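Local coordinates for protein aldehyde Dehydrogenase (Burkholderia cenocepacia, PDB 4O6R) that probably oxidises aldehydes to carboxylic acids with NAD(P)+ as the electron acceptor, and binds adenosine monophosphate, at residues 316-321 and 369-374; 280-285 and 326-331; 265-270 and 422-427; 295-300 and 396-401. All coordinates share one frame; numbering follows the deposited sequence. Where two conformers were deposited one is given.

Contact 1. Residues 316-321 and 369-374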
loop_
_atom_site.group_PDB
_atom_site.type_symbol
_atom_site.label_atom_id
_atom_site.label_comp_id
_atom_site.label_asym_id
_atom_site.label_seq_id
_atom_site.Cartn_x
_atom_site.Cartn_y
_atom_site.Cartn_z
ATOM N N ILE A 316 20.949 39.312 -14.077
ATOM C CA ILE A 316 21.561 38.096 -13.599
ATOM C C ILE A 316 23.062 38.146 -13.865
ATOM O O ILE A 316 23.489 38.489 -14.956
ATOM C CB ILE A 316 20.911 36.851 -14.241
ATOM C CG1 ILE A 316 19.488 36.657 -13.694
ATOM C CG2 ILE A 316 21.764 35.608 -14.007
ATOM C CD1 ILE A 316 18.676 35.574 -14.380
ATOM N N ARG A 317 23.854 37.791 -12.854
ATOM C CA ARG A 317 25.313 37.919 -12.939
ATOM C C ARG A 317 25.915 36.696 -13.608
ATOM O O ARG A 317 25.932 35.600 -13.028
ATOM C CB ARG A 317 25.898 38.100 -11.556
ATOM C CG ARG A 317 25.392 39.359 -10.848
ATOM C CD ARG A 317 26.170 39.618 -9.576
ATOM N NE ARG A 317 25.979 38.552 -8.580
ATOM C CZ ARG A 317 25.036 38.532 -7.644
ATOM N NH1 ARG A 317 24.136 39.496 -7.556
ATOM N NH2 ARG A 317 24.974 37.530 -6.797
ATOM N N ILE A 318 26.360 36.879 -14.847
ATOM C CA ILE A 318 26.929 35.788 -15.638
ATOM C C ILE A 318 28.424 35.805 -15.467
ATOM O O ILE A 318 29.039 36.862 -15.514
ATOM C CB ILE A 318 26.659 35.963 -17.127
ATOM C CG1 ILE A 318 25.161 36.151 -17.391
ATOM C CG2 ILE A 318 27.239 34.787 -17.914
ATOM C CD1 ILE A 318 24.896 36.999 -18.630
ATOM N N GLY A 319 29.023 34.644 -15.294
ATOM C CA GLY A 319 30.469 34.592 -15.159
ATOM C C GLY A 319 31.064 33.250 -14.795
ATOM O O GLY A 319 30.423 32.219 -14.948
ATOM N N ASN A 320 32.327 33.291 -14.360
ATOM C CA ASN A 320 33.079 32.096 -14.003
ATOM C C ASN A 320 32.331 31.276 -12.960
ATOM O O ASN A 320 31.997 31.811 -11.897
ATOM C CB ASN A 320 34.447 32.489 -13.446
ATOM C CG ASN A 320 35.415 31.335 -13.415
ATOM O OD1 ASN A 320 35.035 30.177 -13.245
ATOM N ND2 ASN A 320 36.696 31.650 -13.581
ATOM N N PRO A 321 32.075 29.977 -13.253
ATOM C CA PRO A 321 31.420 29.092 -12.298
ATOM C C PRO A 321 32.125 29.052 -10.947
ATOM O O PRO A 321 31.471 28.904 -9.919
ATOM C CB PRO A 321 31.525 27.719 -12.964
ATOM C CG PRO A 321 31.554 28.014 -14.407
ATOM C CD PRO A 321 32.338 29.280 -14.528
ATOM N N GLY A 369 34.524 30.794 -23.329
ATOM C CA GLY A 369 33.544 29.918 -22.735
ATOM C C GLY A 369 32.226 29.920 -23.477
ATOM O O GLY A 369 31.970 30.798 -24.320
ATOM N N TYR A 370 31.360 28.970 -23.112
ATOM C CA TYR A 370 30.144 28.716 -23.873
ATOM C C TYR A 370 28.975 29.508 -23.300
ATOM O O TYR A 370 27.921 28.966 -23.001
ATOM C CB TYR A 370 29.849 27.229 -23.905
ATOM C CG TYR A 370 31.051 26.376 -24.227
ATOM C CD1 TYR A 370 31.973 26.751 -25.204
ATOM C CD2 TYR A 370 31.258 25.163 -23.566
ATOM C CE1 TYR A 370 33.079 25.941 -25.489
ATOM C CE2 TYR A 370 32.353 24.370 -23.841
ATOM C CZ TYR A 370 33.247 24.750 -24.809
ATOM O OH TYR A 370 34.304 23.938 -25.074
ATOM N N TYR A 371 29.174 30.825 -23.202
ATOM C CA TYR A 371 28.244 31.713 -22.508
ATOM C C TYR A 371 27.194 32.350 -23.405
ATOM O O TYR A 371 27.495 32.839 -24.515
ATOM C CB TYR A 371 28.996 32.847 -21.814
ATOM C CG TYR A 371 29.847 32.433 -20.630
ATOM C CD1 TYR A 371 29.291 32.345 -19.340
ATOM C CD2 TYR A 371 31.195 32.154 -20.784
ATOM C CE1 TYR A 371 30.066 31.967 -18.258
ATOM C CE2 TYR A 371 31.975 31.803 -19.695
ATOM C CZ TYR A 371 31.412 31.701 -18.445
ATOM O OH TYR A 371 32.201 31.368 -17.362
ATOM N N VAL A 372 25.969 32.378 -22.902
ATOM C CA VAL A 372 24.908 33.154 -23.516
ATOM C C VAL A 372 24.090 33.848 -22.426
ATOM O O VAL A 372 23.906 33.304 -21.332
ATOM C CB VAL A 372 24.057 32.281 -24.464
ATOM C CG1 VAL A 372 23.346 31.173 -23.734
ATOM C CG2 VAL A 372 23.054 33.127 -25.225
ATOM N N ARG A 373 23.621 35.052 -22.711
ATOM C CA ARG A 373 22.829 35.801 -21.750
ATOM C C ARG A 373 21.421 35.223 -21.622
ATOM O O ARG A 373 20.925 34.606 -22.549
ATOM C CB ARG A 373 22.725 37.267 -22.159
ATOM C CG ARG A 373 24.067 37.992 -22.133
ATOM C CD ARG A 373 23.929 39.434 -22.584
ATOM N NE ARG A 373 23.120 39.516 -23.793
ATOM C CZ ARG A 373 23.563 39.855 -24.997
ATOM N NH1 ARG A 373 22.693 39.848 -26.000
ATOM N NH2 ARG A 373 24.847 40.231 -25.211
ATOM N N PRO A 374 20.793 35.413 -20.459
ATOM C CA PRO A 374 19.392 35.018 -20.293
ATOM C C PRO A 374 18.565 35.663 -21.383
ATOM O O PRO A 374 18.684 36.869 -21.616
ATOM C CB PRO A 374 19.019 35.574 -18.915
ATOM C CG PRO A 374 20.311 35.669 -18.181
ATOM C CD PRO A 374 21.371 35.966 -19.219
#
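Two irregular runs of chain pass each other with end-to-end directions 151° apart, 316-321 against 371-374, and their backbones stay well separated, Ile318 CA lying 7.4 Å from Arg373 CA, so side chains carry most of the contact. Ile318 is the chief one, and its two branches do different work. CG2, anti to the backbone N, lies 3.5 Å from Tyr371 CD1 as the isoleucine and the tyrosine slide past each other in opposite directions. CG1 swings beside the backbone N (chi1 -54°) and carries CD1 tip to tip onto the proline ring, 3.7 Å from Pro374 CD; the same methyl rests on the CG methylene of Arg373, whose guanidinium leads off the other way. Beyond it, Ile316 crosses Pro374 obliquely, CD1 4.1 Å from Pro374 CG.

The Tyr371 ring reaches along 316-321 until its hydroxyl comes beside the backbone of Gly319 and Asn320. Gly319 O sits at the ring edge, near its plane, and Tyr371 OH approaches Gly319 O at 3.1 Å, at most a weak hydrogen bond; His34 ND1 is the hydroxyl's stronger partner. Pro321 CD meets Tyr371 OH tip to tip at 3.5 Å.

Phe282 of helix 270-282 packs against both Ile316 and Pro374. Val372, pointing away from 316-321, packs on helix 334-349, so the contact joins the loop after helix 302-315 to the lead-in of strand 375-378.

Contact 2. Residues 280-285 and 326-331; sequences AIFHNQ and TEMGPL
Gln285 points toward the 326-331 loop and bends at chi2 (64°), with CG anti to the carbonyl carbon. Its OE1 takes the N-H of Gly329, 3.0 Å from Gly329 N to Gln285 OE1 and fairly straight at 160°, though the donor stands above the carbonyl plane. The other end of the amide bonds through water: Gln285 NE2 donates to a molecule that in turn donates to Pro330 O, 2.7 Å from it. One buried side chain thus serves both Gly329 N, directly, and Pro330 O, through the water, while its CB touches the Leu331 methyl CD2 at 3.8 Å.

Met328 touches the same side chain, its CG 3.7 Å from Gln285 OE1. It is extended through chi1 and chi2, then bends at chi3 (-80°), which sends CE across Phe282 obliquely. That methyl lies 3.5 Å from Phe282 CB and 3.2 Å from Phe282 O, the carbonyl that also receives a weak bond from Gln285 N.

Phe494 of the second subunit packs on Phe282, and Glu327 pairs with Arg496 of that subunit. Within the chain, Leu331 lies against helix 334-349, so the contact fastens the C-terminal end of helix 270-282 to the loop leading into helix 334-349.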
loop_
_atom_site.group_PDB
_atom_site.type_symbol
_atom_site.label_atom_id
_atom_site.label_comp_id
_atom_site.label_asym_id
_atom_site.label_seq_id
_atom_site.Cartn_x
_atom_site.Cartn_y
_atom_site.Cartn_z
ATOM N N ALA A 280 12.723 29.020 -12.706
ATOM C CA ALA A 280 12.272 27.901 -13.496
ATOM C C ALA A 280 13.026 27.752 -14.803
ATOM O O ALA A 280 13.189 26.613 -15.288
ATOM C CB ALA A 280 10.774 28.015 -13.770
ATOM N N ILE A 281 13.457 28.865 -15.394
ATOM C CA ILE A 281 14.158 28.792 -16.679
ATOM C C ILE A 281 15.642 29.113 -16.588
ATOM O O ILE A 281 16.409 28.544 -17.355
ATOM C CB ILE A 281 13.485 29.639 -17.764
ATOM C CG1 ILE A 281 14.069 29.382 -19.176
ATOM C CG2 ILE A 281 13.585 31.123 -17.437
ATOM C CD1 ILE A 281 14.021 27.931 -19.642
ATOM N N PHE A 282 16.071 29.971 -15.665
ATOM C CA PHE A 282 17.487 30.369 -15.641
ATOM C C PHE A 282 18.374 29.532 -14.750
ATOM O O PHE A 282 19.580 29.453 -15.016
ATOM C CB PHE A 282 17.634 31.879 -15.392
ATOM C CG PHE A 282 16.899 32.705 -16.419
ATOM C CD1 PHE A 282 17.055 32.437 -17.783
ATOM C CD2 PHE A 282 16.025 33.697 -16.051
ATOM C CE1 PHE A 282 16.360 33.147 -18.735
ATOM C CE2 PHE A 282 15.337 34.413 -17.003
ATOM C CZ PHE A 282 15.493 34.144 -18.344
ATOM N N HIS A 283 17.804 28.869 -13.743
ATOM C CA HIS A 283 18.608 27.950 -12.956
ATOM C C HIS A 283 19.154 26.881 -13.874
ATOM O O HIS A 283 18.462 26.415 -14.773
ATOM C CB HIS A 283 17.844 27.303 -11.808
ATOM C CG HIS A 283 18.569 26.148 -11.193
ATOM N ND1 HIS A 283 18.177 24.849 -11.378
ATOM C CD2 HIS A 283 19.702 26.092 -10.450
ATOM C CE1 HIS A 283 18.997 24.033 -10.735
ATOM N NE2 HIS A 283 19.947 24.764 -10.185
ATOM N N ASN A 284 20.410 26.530 -13.645
ATOM C CA ASN A 284 21.136 25.509 -14.410
ATOM C C ASN A 284 21.286 25.912 -15.864
ATOM O O ASN A 284 21.440 25.067 -16.758
ATOM C CB ASN A 284 20.509 24.113 -14.298
ATOM C CG ASN A 284 21.568 23.030 -14.186
ATOM O OD1 ASN A 284 22.451 23.135 -13.330
ATOM N ND2 ASN A 284 21.512 21.999 -15.051
ATOM N N GLN A 285 21.238 27.222 -16.095
ATOM C CA GLN A 285 21.367 27.754 -17.429
ATOM C C GLN A 285 20.251 27.231 -18.358
ATOM O O GLN A 285 20.430 27.081 -19.565
ATOM C CB GLN A 285 22.753 27.415 -17.980
ATOM C CG GLN A 285 23.942 28.034 -17.240
ATOM C CD GLN A 285 24.140 27.591 -15.797
ATOM O OE1 GLN A 285 24.007 28.402 -14.868
ATOM N NE2 GLN A 285 24.440 26.296 -15.591
ATOM N N THR A 326 28.864 34.426 -8.841
ATOM C CA THR A 326 28.243 34.093 -10.132
ATOM C C THR A 326 26.865 33.458 -9.954
ATOM O O THR A 326 26.716 32.546 -9.168
ATOM C CB THR A 326 29.108 33.131 -10.957
ATOM O OG1 THR A 326 30.319 33.796 -11.346
ATOM C CG2 THR A 326 28.346 32.595 -12.202
ATOM N N GLU A 327 25.873 33.964 -10.692
ATOM C CA GLU A 327 24.500 33.454 -10.642
ATOM C C GLU A 327 24.153 32.557 -11.822
ATOM O O GLU A 327 23.285 31.709 -11.699
ATOM C CB GLU A 327 23.500 34.596 -10.608
ATOM C CG GLU A 327 23.551 35.441 -9.344
ATOM C CD GLU A 327 22.589 36.621 -9.385
ATOM O OE1 GLU A 327 22.534 37.345 -10.424
ATOM O OE2 GLU A 327 21.877 36.821 -8.365
ATOM N N MET A 328 24.803 32.772 -12.962
ATOM C CA MET A 328 24.616 31.936 -14.135
ATOM C C MET A 328 25.960 31.668 -14.809
ATOM O O MET A 328 26.719 32.568 -15.071
ATOM C CB MET A 328 23.656 32.576 -15.139
ATOM C CG MET A 328 23.453 31.710 -16.389
ATOM S SD MET A 328 22.248 32.325 -17.621
ATOM C CE MET A 328 20.830 31.789 -16.796
ATOM N N GLY A 329 26.235 30.398 -15.073
ATOM C CA GLY A 329 27.450 30.011 -15.749
ATOM C C GLY A 329 27.252 29.835 -17.230
ATOM O O GLY A 329 26.229 30.241 -17.803
ATOM N N PRO A 330 28.227 29.208 -17.869
ATOM C CA PRO A 330 28.113 28.951 -19.278
ATOM C C PRO A 330 27.279 27.718 -19.521
ATOM O O PRO A 330 27.026 26.962 -18.581
ATOM C CB PRO A 330 29.565 28.681 -19.684
ATOM C CG PRO A 330 30.151 28.043 -18.480
ATOM C CD PRO A 330 29.489 28.698 -17.312
ATOM N N LEU A 331 26.907 27.492 -20.774
ATOM C CA LEU A 331 26.348 26.207 -21.186
ATOM C C LEU A 331 27.431 25.140 -21.166
ATOM O O LEU A 331 28.614 25.448 -21.166
ATOM C CB LEU A 331 25.737 26.303 -22.573
ATOM C CG LEU A 331 24.707 27.416 -22.754
ATOM C CD1 LEU A 331 23.988 27.280 -24.079
ATOM C CD2 LEU A 331 23.695 27.410 -21.642
HETATM O O HOH W 1 26.271 24.717 -17.244
#

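Contact 3. Residues 265-270 and 422-427; sequences FDDANL and LWTNDL
The carboxylate of Asp267 grips the start of 424-426 with both oxygens. Thr424 OG1 donates to Asp267 OD1 on its syn lone pair, a short 2.6 Å bond, while Asn425 N reaches Asp267 OD2 at 2.9 Å from above the carboxylate plane. Chi1 of 75° holds the group in the crowded position between backbone N and carbonyl carbon, turning it across to the other segment. Arg429 adds a bond to Thr424 OG1 and a long, weak ion pair with Asp267, which would be expected to stabilise the negative charge.

A reciprocal bond comes back from Asn425, whose ND2 lies 2.9 Å from Asp267 O, in the plane of both the carbonyl and its own amide. Asp267 is therefore held at backbone and side chain alike. Nearby, Asn269 N donates to a water that Asn425 ND2 reaches only weakly. At the start of 265-270, Phe265 N donates to Trp423 O nearly along the C=O axis (3.0 Å), continuing the strand pairing to the point where 265-268 breaks into a type I beta turn closed by Ala268 N to Phe265 O.

Packing flanks this network. Trp423 O lies in plane at the edge of the Phe265 ring, whose CE2 is 4.2 Å from Leu422 CB, and the Ala268 methyl meets Trp423 CB at 3.8 Å.

Both segments lead from parallel strands into helices, with Asn269 as N-cap of helix 270-282 and Asp426 as N-cap of helix 427-436. The latter helix covers Phe265 and Leu422, whereas the Trp423 indole lies on helix 270-282.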
loop_
_atom_site.group_PDB
_atom_site.type_symbol
_atom_site.label_atom_id
_atom_site.label_comp_id
_atom_site.label_asym_id
_atom_site.label_seq_id
_atom_site.Cartn_x
_atom_site.Cartn_y
_atom_site.Cartn_z
ATOM N N PHE A 265 -1.649 33.328 -13.942
ATOM C CA PHE A 265 -2.984 33.875 -13.979
ATOM C C PHE A 265 -3.043 35.294 -13.406
ATOM O O PHE A 265 -2.117 35.767 -12.741
ATOM C CB PHE A 265 -3.956 32.942 -13.261
ATOM C CG PHE A 265 -4.282 31.718 -14.044
ATOM C CD1 PHE A 265 -5.306 31.731 -14.981
ATOM C CD2 PHE A 265 -3.539 30.559 -13.882
ATOM C CE1 PHE A 265 -5.580 30.595 -15.737
ATOM C CE2 PHE A 265 -3.817 29.420 -14.613
ATOM C CZ PHE A 265 -4.836 29.434 -15.555
ATOM N N ASP A 266 -4.150 35.980 -13.664
ATOM C CA ASP A 266 -4.222 37.406 -13.306
ATOM C C ASP A 266 -4.376 37.628 -11.805
ATOM O O ASP A 266 -4.207 38.753 -11.328
ATOM C CB ASP A 266 -5.266 38.183 -14.145
ATOM C CG ASP A 266 -6.678 37.801 -13.855
ATOM O OD1 ASP A 266 -6.955 36.682 -13.423
ATOM O OD2 ASP A 266 -7.547 38.657 -14.038
ATOM N N ASP A 267 -4.643 36.562 -11.059
ATOM C CA ASP A 267 -4.728 36.668 -9.616
ATOM C C ASP A 267 -3.447 36.116 -8.910
ATOM O O ASP A 267 -3.432 35.909 -7.703
ATOM C CB ASP A 267 -5.988 35.953 -9.142
ATOM C CG ASP A 267 -5.841 34.451 -9.191
ATOM O OD1 ASP A 267 -5.079 33.973 -10.063
ATOM O OD2 ASP A 267 -6.439 33.762 -8.342
ATOM N N ALA A 268 -2.380 35.860 -9.672
ATOM C CA ALA A 268 -1.141 35.350 -9.106
ATOM C C ALA A 268 -0.478 36.420 -8.211
ATOM O O ALA A 268 -0.669 37.626 -8.412
ATOM C CB ALA A 268 -0.190 34.962 -10.218
ATOM N N ASN A 269 0.289 35.968 -7.226
ATOM C CA ASN A 269 1.236 36.836 -6.519
ATOM C C ASN A 269 2.393 37.088 -7.491
ATOM O O ASN A 269 3.195 36.196 -7.759
ATOM C CB ASN A 269 1.729 36.146 -5.255
ATOM C CG ASN A 269 2.673 37.013 -4.441
ATOM O OD1 ASN A 269 3.585 37.629 -4.955
ATOM N ND2 ASN A 269 2.448 37.049 -3.145
ATOM N N LEU A 270 2.423 38.282 -8.072
ATOM C CA LEU A 270 3.422 38.582 -9.103
ATOM C C LEU A 270 4.838 38.554 -8.555
ATOM O O LEU A 270 5.718 38.054 -9.218
ATOM C CB LEU A 270 3.130 39.921 -9.771
ATOM C CG LEU A 270 1.788 40.022 -10.492
ATOM C CD1 LEU A 270 1.623 41.395 -11.159
ATOM C CD2 LEU A 270 1.652 38.917 -11.516
ATOM N N LEU A 422 1.645 26.408 -12.608
ATOM C CA LEU A 422 0.811 27.575 -12.733
ATOM C C LEU A 422 0.816 28.361 -11.454
ATOM O O LEU A 422 1.068 27.822 -10.366
ATOM C CB LEU A 422 -0.614 27.175 -13.142
ATOM C CG LEU A 422 -1.244 26.247 -12.111
ATOM C CD1 LEU A 422 -2.248 27.027 -11.322
ATOM C CD2 LEU A 422 -1.902 25.050 -12.739
ATOM N N TRP A 423 0.465 29.628 -11.584
ATOM C CA TRP A 423 0.418 30.528 -10.442
ATOM C C TRP A 423 -0.943 31.187 -10.400
ATOM O O TRP A 423 -1.323 31.895 -11.322
ATOM C CB TRP A 423 1.530 31.588 -10.563
ATOM C CG TRP A 423 2.858 30.970 -10.691
ATOM C CD1 TRP A 423 3.372 30.315 -11.778
ATOM C CD2 TRP A 423 3.866 30.939 -9.688
ATOM N NE1 TRP A 423 4.630 29.862 -11.497
ATOM C CE2 TRP A 423 4.963 30.243 -10.225
ATOM C CE3 TRP A 423 3.944 31.433 -8.378
ATOM C CZ2 TRP A 423 6.135 30.016 -9.494
ATOM C CZ3 TRP A 423 5.112 31.200 -7.637
ATOM C CH2 TRP A 423 6.189 30.499 -8.202
ATOM N N THR A 424 -1.669 30.957 -9.315
ATOM C CA THR A 424 -2.975 31.534 -9.127
ATOM C C THR A 424 -3.270 31.403 -7.658
ATOM O O THR A 424 -2.616 30.609 -6.975
ATOM C CB THR A 424 -4.036 30.754 -9.939
ATOM O OG1 THR A 424 -5.308 31.400 -9.854
ATOM C CG2 THR A 424 -4.166 29.280 -9.465
ATOM N N ASN A 425 -4.268 32.140 -7.177
ATOM C CA ASN A 425 -4.749 31.945 -5.833
ATOM C C ASN A 425 -6.172 31.447 -5.734
ATOM O O ASN A 425 -6.746 31.400 -4.640
ATOM C CB ASN A 425 -4.507 33.208 -5.045
ATOM C CG ASN A 425 -3.030 33.391 -4.798
ATOM O OD1 ASN A 425 -2.412 32.629 -4.048
ATOM N ND2 ASN A 425 -2.424 34.272 -5.564
ATOM N N ASP A 426 -6.740 31.066 -6.874
ATOM C CA ASP A 426 -8.077 30.505 -6.902
ATOM C C ASP A 426 -7.974 29.006 -6.683
ATOM O O ASP A 426 -7.344 28.300 -7.464
ATOM C CB ASP A 426 -8.762 30.730 -8.234
ATOM C CG ASP A 426 -10.201 30.285 -8.213
ATOM O OD1 ASP A 426 -11.036 30.941 -7.497
ATOM O OD2 ASP A 426 -10.493 29.242 -8.822
ATOM N N LEU A 427 -8.602 28.567 -5.604
ATOM C CA LEU A 427 -8.661 27.182 -5.191
ATOM C C LEU A 427 -9.106 26.225 -6.293
ATOM O O LEU A 427 -8.366 25.302 -6.617
ATOM C CB LEU A 427 -9.625 27.067 -4.011
ATOM C CG LEU A 427 -9.913 25.657 -3.467
ATOM C CD1 LEU A 427 -8.655 24.948 -2.985
ATOM C CD2 LEU A 427 -10.892 25.720 -2.350
HETATM O O HOH W 2 0.584 33.098 -6.869
#

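Contact 4. Residues 295-300 and 396-401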
loop_
_atom_site.group_PDB
_atom_site.type_symbol
_atom_site.label_atom_id
_atom_site.label_comp_id
_atom_site.label_asym_id
_atom_site.label_seq_id
_atom_site.Cartn_x
_atom_site.Cartn_y
_atom_site.Cartn_z
ATOM N N LEU A 295 6.535 30.635 -20.887
ATOM C CA LEU A 295 5.920 31.462 -19.885
ATOM C C LEU A 295 4.630 31.935 -20.486
ATOM O O LEU A 295 4.631 32.593 -21.530
ATOM C CB LEU A 295 6.867 32.592 -19.520
ATOM C CG LEU A 295 6.418 33.562 -18.464
ATOM C CD1 LEU A 295 6.338 32.866 -17.129
ATOM C CD2 LEU A 295 7.364 34.742 -18.431
ATOM N N VAL A 296 3.525 31.511 -19.890
ATOM C CA VAL A 296 2.212 31.657 -20.463
ATOM C C VAL A 296 1.462 32.643 -19.562
ATOM O O VAL A 296 1.057 32.285 -18.448
ATOM C CB VAL A 296 1.467 30.304 -20.536
ATOM C CG1 VAL A 296 0.086 30.505 -21.145
ATOM C CG2 VAL A 296 2.258 29.283 -21.340
ATOM N N LEU A 297 1.301 33.885 -20.020
ATOM C CA LEU A 297 0.894 34.987 -19.142
ATOM C C LEU A 297 -0.490 35.507 -19.482
ATOM O O LEU A 297 -0.794 35.743 -20.649
ATOM C CB LEU A 297 1.857 36.162 -19.297
ATOM C CG LEU A 297 3.315 35.867 -18.971
ATOM C CD1 LEU A 297 4.139 37.094 -19.291
ATOM C CD2 LEU A 297 3.489 35.497 -17.499
ATOM N N HIS A 298 -1.317 35.701 -18.460
ATOM C CA HIS A 298 -2.623 36.274 -18.665
ATOM C C HIS A 298 -2.458 37.700 -19.203
ATOM O O HIS A 298 -1.640 38.466 -18.709
ATOM C CB HIS A 298 -3.434 36.310 -17.373
ATOM C CG HIS A 298 -4.875 36.622 -17.598
ATOM N ND1 HIS A 298 -5.329 37.907 -17.756
ATOM C CD2 HIS A 298 -5.945 35.823 -17.786
ATOM C CE1 HIS A 298 -6.629 37.900 -17.994
ATOM N NE2 HIS A 298 -7.032 36.643 -18.006
ATOM N N GLU A 299 -3.249 38.029 -20.201
ATOM C CA GLU A 299 -3.162 39.331 -20.878
ATOM C C GLU A 299 -3.190 40.543 -19.917
ATOM O O GLU A 299 -2.531 41.544 -20.164
ATOM C CB GLU A 299 -4.289 39.462 -21.916
ATOM C CG GLU A 299 -4.149 40.677 -22.841
ATOM C CD GLU A 299 -2.919 40.581 -23.770
ATOM O OE1 GLU A 299 -2.885 39.605 -24.584
ATOM O OE2 GLU A 299 -1.986 41.444 -23.677
ATOM N N ARG A 300 -4.007 40.476 -18.870
ATOM C CA ARG A 300 -4.132 41.587 -17.932
ATOM C C ARG A 300 -2.848 41.896 -17.171
ATOM O O ARG A 300 -2.640 43.036 -16.825
ATOM C CB ARG A 300 -5.293 41.375 -16.940
ATOM C CG ARG A 300 -6.673 41.456 -17.572
ATOM C CD ARG A 300 -7.003 42.909 -17.934
ATOM N NE ARG A 300 -7.913 43.043 -19.075
ATOM C CZ ARG A 300 -9.243 43.091 -18.992
ATOM N NH1 ARG A 300 -9.860 42.990 -17.809
ATOM N NH2 ARG A 300 -9.958 43.229 -20.107
ATOM N N VAL A 396 13.538 31.577 -22.636
ATOM C CA VAL A 396 12.103 31.395 -22.365
ATOM C C VAL A 396 11.247 32.054 -23.446
ATOM O O VAL A 396 11.559 33.141 -23.923
ATOM C CB VAL A 396 11.729 31.869 -20.930
ATOM C CG1 VAL A 396 12.083 33.337 -20.718
ATOM C CG2 VAL A 396 10.259 31.564 -20.609
ATOM N N THR A 397 10.212 31.339 -23.862
ATOM C CA THR A 397 9.268 31.811 -24.848
ATOM C C THR A 397 7.957 32.220 -24.179
ATOM O O THR A 397 7.372 31.446 -23.423
ATOM C CB THR A 397 9.009 30.748 -25.906
ATOM O OG1 THR A 397 10.266 30.383 -26.510
ATOM C CG2 THR A 397 8.041 31.286 -26.977
ATOM N N VAL A 398 7.532 33.454 -24.465
ATOM C CA VAL A 398 6.363 34.033 -23.833
ATOM C C VAL A 398 5.189 33.991 -24.772
ATOM O O VAL A 398 5.302 34.384 -25.956
ATOM C CB VAL A 398 6.590 35.484 -23.431
ATOM C CG1 VAL A 398 5.427 36.000 -22.581
ATOM C CG2 VAL A 398 7.889 35.626 -22.674
ATOM N N LEU A 399 4.059 33.566 -24.209
ATOM C CA LEU A 399 2.779 33.513 -24.884
ATOM C C LEU A 399 1.732 34.130 -23.938
ATOM O O LEU A 399 1.910 34.100 -22.718
ATOM C CB LEU A 399 2.409 32.055 -25.166
ATOM C CG LEU A 399 3.343 31.264 -26.095
ATOM C CD1 LEU A 399 3.159 29.777 -25.945
ATOM C CD2 LEU A 399 3.135 31.704 -27.522
ATOM N N ARG A 400 0.671 34.706 -24.495
ATOM C CA ARG A 400 -0.376 35.326 -23.703
ATOM C C ARG A 400 -1.709 34.603 -23.910
ATOM O O ARG A 400 -1.913 33.968 -24.942
ATOM C CB ARG A 400 -0.535 36.803 -24.099
ATOM C CG ARG A 400 0.724 37.606 -23.849
ATOM C CD ARG A 400 0.525 39.052 -24.214
ATOM N NE ARG A 400 1.765 39.795 -24.172
ATOM C CZ ARG A 400 1.848 41.059 -23.792
ATOM N NH1 ARG A 400 0.764 41.716 -23.390
ATOM N NH2 ARG A 400 3.035 41.644 -23.767
ATOM N N PHE A 401 -2.602 34.737 -22.933
ATOM C CA PHE A 401 -3.934 34.141 -22.989
ATOM C C PHE A 401 -4.950 34.978 -22.266
ATOM O O PHE A 401 -4.595 35.868 -21.492
ATOM C CB PHE A 401 -3.923 32.730 -22.379
ATOM C CG PHE A 401 -3.745 32.704 -20.873
ATOM C CD1 PHE A 401 -2.479 32.796 -20.313
ATOM C CD2 PHE A 401 -4.837 32.629 -20.016
ATOM C CE1 PHE A 401 -2.297 32.760 -18.935
ATOM C CE2 PHE A 401 -4.668 32.588 -18.643
ATOM C CZ PHE A 401 -3.390 32.656 -18.098
#
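Parallel strands 294-298 and 395-401 are neighbours in the mixed sheet that runs through this part of the aldehyde dehydrogenase fold. The ladder between them is regular: Leu295 N to Thr397 O, Leu399 N to Leu295 O (2.9 Å), Leu297 N to Leu399 O (2.8 Å), Phe401 N to Leu297 O, and finally Glu299 N to Phe401 O. CA-H...O contacts fill in between, as from Val398 CA to Leu295 O.

Leu295, Leu297, Val398 and Arg400 point to one face, where Leu297 CD1 crosses Val398 CG1 obliquely at 3.7 Å. Helix 302-315 packs over this face, and helix 404-411 over the other, so the pair sits in the middle layer of an alpha/beta/alpha sandwich.

On the face of Val296, His298 and Leu399, Phe401 leans over the neighbouring strand, chi1 71° placing CG in the crowded position. Val296 O lies at the ring edge, Val296 CG1 touches CD1 of Phe401 at 3.5 Å, and the ring face receives His298 CA in a CH-pi contact 3.8 Å from the centroid. The His298 ring presents its edge to that face in an offset edge-to-face pair, planes 85° apart. At the exposed end, Glu299 bends at chi2 to bring OE2 2.8 Å from Arg400 NH1, a salt bridge in the guanidinium plane; Glu378 and Asp303 hold the other two nitrogens of the extended arginine.

How the contacts relate
From the N terminus, the chain first enters contact 3 at 265-270, runs along helix 270-282 to contact 2, and passes through strand 294-298 of contact 4 before helix 302-315 delivers it to 316-321 of contact 1. The loop at 326-331 then closes contact 2, 369-374 closes contact 1, 396-401 closes contact 4, and 422-427 closes contact 3 last. Contact 3 thus encloses the other three; contact 1 lies within contact 4, while contact 2 crosses both contact 1 and contact 4. Contacts 3 and 4 tie the same seven-stranded sheet together, touching through Phe265 and Phe401. Contact 1 joins two loops, contact 2 ties the end of helix 270-282 to the 326-331 loop, and both meet the second subunit.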